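PDB 2ETH: transcriptional regulator, putative, Mar family from Thermotoga maritima, which probably binds DNA as a transcription factor of the MarR family, through a winged helix-turn-helix fold. Local coordinates for residues 48-53 against 86-91. Residues are numbered along the deposited sequence; the frame is centred on the assembly and turned at random.
Sequences YAFLYV and GLVVRE
With CG of Phe50 anti to the backbone N (chi1 175°), the phenyl ring swings out from helix 44-56 to meet Leu87 and Val88, and Val88, whose CG1 lies anti to its own carbonyl carbon (chi1 -50°), sends that methyl back toward the ring. Both residues meet the CD1-CE1 side of the phenyl group, one near its plane and the other well off it. Val88 CG1 comes up to the ring edge, close to its plane, 4.1 Å from Phe50 CD1. Leu87 instead approaches obliquely with its CB, 3.9 Å from Phe50 CE1, its side chain running at about a right angle to that of the phenylalanine. No hydrogen bond links the segments; the contact is a small, wholly apolar one among three buried side chains, and the CA atoms of Phe50 and Val88, the nearest pair across the two segments, are 7.9 Å apart. Cut back to an alanine, position Phe50 would probably leave Leu87 CB and Val88 CG1 without their aromatic partner and open a gap between helix and strand. Gly86, with its positive phi of 82°, closes helix 72-84 in a Schellman motif, and the chain passes directly through Leu87 into the strand. The contact sets helix 44-56 against the first strand of the wing in a fold of the winged helix-turn-helix type known for MarR proteins. Leu82 of helix 72-84 packs against both Phe50 and Val88, making a three-way apolar cluster. Beyond the ring, Leu87 reaches Lys107 and Ile111 of helix 106-127 and pairs through its backbone with Thr105, while Val88 rests on Val102 of the antiparallel strand 100-104, which also receives Val53 at Leu104.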
ATOM      1  N   TYR A  48      -8.106  -1.993  -2.064  1.00 47.19           N
ATOM      2  CA  TYR A  48      -7.635  -2.214  -3.421  1.00 47.66           C
ATOM      3  C   TYR A  48      -8.822  -2.300  -4.386  1.00 46.48           C
ATOM      4  O   TYR A  48      -8.839  -1.635  -5.459  1.00 46.68           O
ATOM      5  CB  TYR A  48      -6.779  -3.514  -3.410  1.00 50.77           C
ATOM      6  CG  TYR A  48      -5.891  -3.725  -4.607  1.00 53.17           C
ATOM      7  CD1 TYR A  48      -5.260  -2.651  -5.236  1.00 57.67           C
ATOM      8  CD2 TYR A  48      -5.683  -4.994  -5.133  1.00 57.27           C
ATOM      9  CE1 TYR A  48      -4.438  -2.832  -6.356  1.00 56.53           C
ATOM     10  CE2 TYR A  48      -4.844  -5.176  -6.268  1.00 57.76           C
ATOM     11  CZ  TYR A  48      -4.246  -4.069  -6.849  1.00 55.19           C
ATOM     12  OH  TYR A  48      -3.461  -4.203  -7.939  1.00 57.34           O
ATOM     13  N   ALA A  49      -9.846  -3.066  -4.004  1.00 44.47           N
ATOM     14  CA  ALA A  49     -11.060  -3.167  -4.831  1.00 43.72           C
ATOM     15  C   ALA A  49     -11.838  -1.834  -4.875  1.00 42.85           C
ATOM     16  O   ALA A  49     -12.370  -1.462  -5.913  1.00 42.31           O
ATOM     17  CB  ALA A  49     -11.950  -4.310  -4.381  1.00 42.51           C
ATOM     18  N   PHE A  50     -11.885  -1.118  -3.759  1.00 42.54           N
ATOM     19  CA  PHE A  50     -12.567   0.181  -3.682  1.00 43.04           C
ATOM     20  C   PHE A  50     -11.907   1.169  -4.637  1.00 43.35           C
ATOM     21  O   PHE A  50     -12.582   1.731  -5.466  1.00 43.70           O
ATOM     22  CB  PHE A  50     -12.590   0.753  -2.239  1.00 43.34           C
ATOM     23  CG  PHE A  50     -13.182   2.157  -2.141  1.00 44.80           C
ATOM     24  CD1 PHE A  50     -14.565   2.370  -2.293  1.00 43.78           C
ATOM     25  CD2 PHE A  50     -12.354   3.271  -1.941  1.00 43.82           C
ATOM     26  CE1 PHE A  50     -15.090   3.665  -2.220  1.00 44.27           C
ATOM     27  CE2 PHE A  50     -12.881   4.556  -1.870  1.00 43.76           C
ATOM     28  CZ  PHE A  50     -14.238   4.759  -1.987  1.00 42.67           C
ATOM     29  N   LEU A  51     -10.583   1.326  -4.562  1.00 44.24           N
ATOM     30  CA  LEU A  51      -9.848   2.240  -5.483  1.00 43.94           C
ATOM     31  C   LEU A  51      -9.950   1.853  -6.950  1.00 43.65           C
ATOM     32  O   LEU A  51     -10.104   2.722  -7.837  1.00 43.55           O
ATOM     33  CB  LEU A  51      -8.389   2.351  -5.084  1.00 44.51           C
ATOM     34  CG  LEU A  51      -8.113   3.065  -3.749  1.00 45.73           C
ATOM     35  CD1 LEU A  51      -6.641   2.853  -3.335  1.00 44.33           C
ATOM     36  CD2 LEU A  51      -8.465   4.568  -3.877  1.00 46.47           C
ATOM     37  N   TYR A  52      -9.896   0.566  -7.226  1.00 43.49           N
ATOM     38  CA  TYR A  52     -10.054   0.105  -8.595  1.00 43.60           C
ATOM     39  C   TYR A  52     -11.350   0.651  -9.151  1.00 43.38           C
ATOM     40  O   TYR A  52     -11.337   1.301 -10.182  1.00 44.15           O
ATOM     41  CB  TYR A  52     -10.006  -1.422  -8.650  1.00 44.63           C
ATOM     42  CG  TYR A  52     -10.172  -2.013 -10.023  1.00 45.90           C
ATOM     43  CD1 TYR A  52      -9.423  -1.532 -11.086  1.00 47.65           C
ATOM     44  CD2 TYR A  52     -11.064  -3.064 -10.259  1.00 44.50           C
ATOM     45  CE1 TYR A  52      -9.546  -2.072 -12.367  1.00 47.55           C
ATOM     46  CE2 TYR A  52     -11.191  -3.608 -11.523  1.00 46.76           C
ATOM     47  CZ  TYR A  52     -10.410  -3.085 -12.587  1.00 48.65           C
ATOM     48  OH  TYR A  52     -10.508  -3.537 -13.894  1.00 49.86           O
ATOM     49  N   VAL A  53     -12.466   0.449  -8.457  1.00 42.81           N
ATOM     50  CA  VAL A  53     -13.750   1.039  -8.902  1.00 42.80           C
ATOM     51  C   VAL A  53     -13.797   2.569  -8.834  1.00 43.36           C
ATOM     52  O   VAL A  53     -14.355   3.208  -9.722  1.00 43.21           O
ATOM     53  CB  VAL A  53     -15.023   0.398  -8.129  1.00 43.81           C
ATOM     54  CG1 VAL A  53     -16.357   1.131  -8.498  1.00 40.65           C
ATOM     55  CG2 VAL A  53     -15.119  -1.089  -8.434  1.00 39.48           C
ATOM     56  N   GLY A  86     -20.917   0.928   3.541  1.00 42.29           N
ATOM     57  CA  GLY A  86     -21.740   1.946   2.887  1.00 41.49           C
ATOM     58  C   GLY A  86     -21.032   2.695   1.777  1.00 40.89           C
ATOM     59  O   GLY A  86     -21.461   3.792   1.394  1.00 41.72           O
ATOM     60  N   LEU A  87     -19.982   2.082   1.243  1.00 39.50           N
ATOM     61  CA  LEU A  87     -19.110   2.709   0.237  1.00 39.36           C
ATOM     62  C   LEU A  87     -19.471   2.364  -1.216  1.00 38.67           C
ATOM     63  O   LEU A  87     -19.220   3.153  -2.102  1.00 38.83           O
ATOM     64  CB  LEU A  87     -17.629   2.341   0.488  1.00 39.13           C
ATOM     65  CG  LEU A  87     -17.023   2.751   1.855  1.00 38.88           C
ATOM     66  CD1 LEU A  87     -15.626   2.175   1.958  1.00 35.51           C
ATOM     67  CD2 LEU A  87     -16.997   4.283   2.030  1.00 35.37           C
ATOM     68  N   VAL A  88     -20.022   1.181  -1.453  1.00 38.53           N
ATOM     69  CA  VAL A  88     -20.398   0.720  -2.805  1.00 37.69           C
ATOM     70  C   VAL A  88     -21.714  -0.065  -2.755  1.00 38.29           C
ATOM     71  O   VAL A  88     -22.199  -0.454  -1.680  1.00 37.76           O
ATOM     72  CB  VAL A  88     -19.339  -0.207  -3.438  1.00 37.21           C
ATOM     73  CG1 VAL A  88     -17.976   0.419  -3.325  1.00 33.64           C
ATOM     74  CG2 VAL A  88     -19.409  -1.630  -2.770  1.00 36.24           C
ATOM     75  N   VAL A  89     -22.260  -0.322  -3.939  1.00 38.49           N
ATOM     76  CA  VAL A  89     -23.526  -0.982  -4.085  1.00 38.89           C
ATOM     77  C   VAL A  89     -23.485  -1.657  -5.449  1.00 39.73           C
ATOM     78  O   VAL A  89     -22.757  -1.226  -6.285  1.00 39.48           O
ATOM     79  CB  VAL A  89     -24.693   0.053  -3.922  1.00 39.15           C
ATOM     80  CG1 VAL A  89     -24.804   0.996  -5.115  1.00 38.19           C
ATOM     81  CG2 VAL A  89     -25.958  -0.643  -3.661  1.00 39.75           C
ATOM     82  N   ARG A  90     -24.194  -2.761  -5.633  1.00 41.33           N
ATOM     83  CA  ARG A  90     -24.283  -3.444  -6.926  1.00 43.03           C
ATOM     84  C   ARG A  90     -25.553  -2.948  -7.586  1.00 42.82           C
ATOM     85  O   ARG A  90     -26.604  -3.002  -6.986  1.00 41.58           O
ATOM     86  CB  ARG A  90     -24.424  -4.966  -6.770  1.00 43.40           C
ATOM     87  CG  ARG A  90     -23.319  -5.651  -5.991  1.00 47.00           C
ATOM     88  CD  ARG A  90     -23.903  -6.719  -4.987  1.00 51.96           C
ATOM     89  NE  ARG A  90     -22.930  -7.755  -4.603  1.00 53.62           N
ATOM     90  CZ  ARG A  90     -22.634  -8.134  -3.353  1.00 56.82           C
ATOM     91  NH1 ARG A  90     -23.253  -7.612  -2.298  1.00 59.84           N
ATOM     92  NH2 ARG A  90     -21.709  -9.065  -3.145  1.00 57.04           N
ATOM     93  N   GLU A  91     -25.452  -2.488  -8.819  1.00 44.27           N
ATOM     94  CA  GLU A  91     -26.562  -1.853  -9.486  1.00 46.33           C
ATOM     95  C   GLU A  91     -26.760  -2.411 -10.850  1.00 46.75           C
ATOM     96  O   GLU A  91     -25.825  -2.680 -11.544  1.00 45.07           O
ATOM     97  CB  GLU A  91     -26.338  -0.345  -9.584  1.00 46.44           C
ATOM     98  CG  GLU A  91     -26.870   0.405  -8.375  1.00 50.56           C
ATOM     99  CD  GLU A  91     -27.069   1.909  -8.633  1.00 55.47           C
ATOM    100  OE1 GLU A  91     -26.433   2.473  -9.567  1.00 58.52           O
ATOM    101  OE2 GLU A  91     -27.893   2.514  -7.903  1.00 57.84           O
TER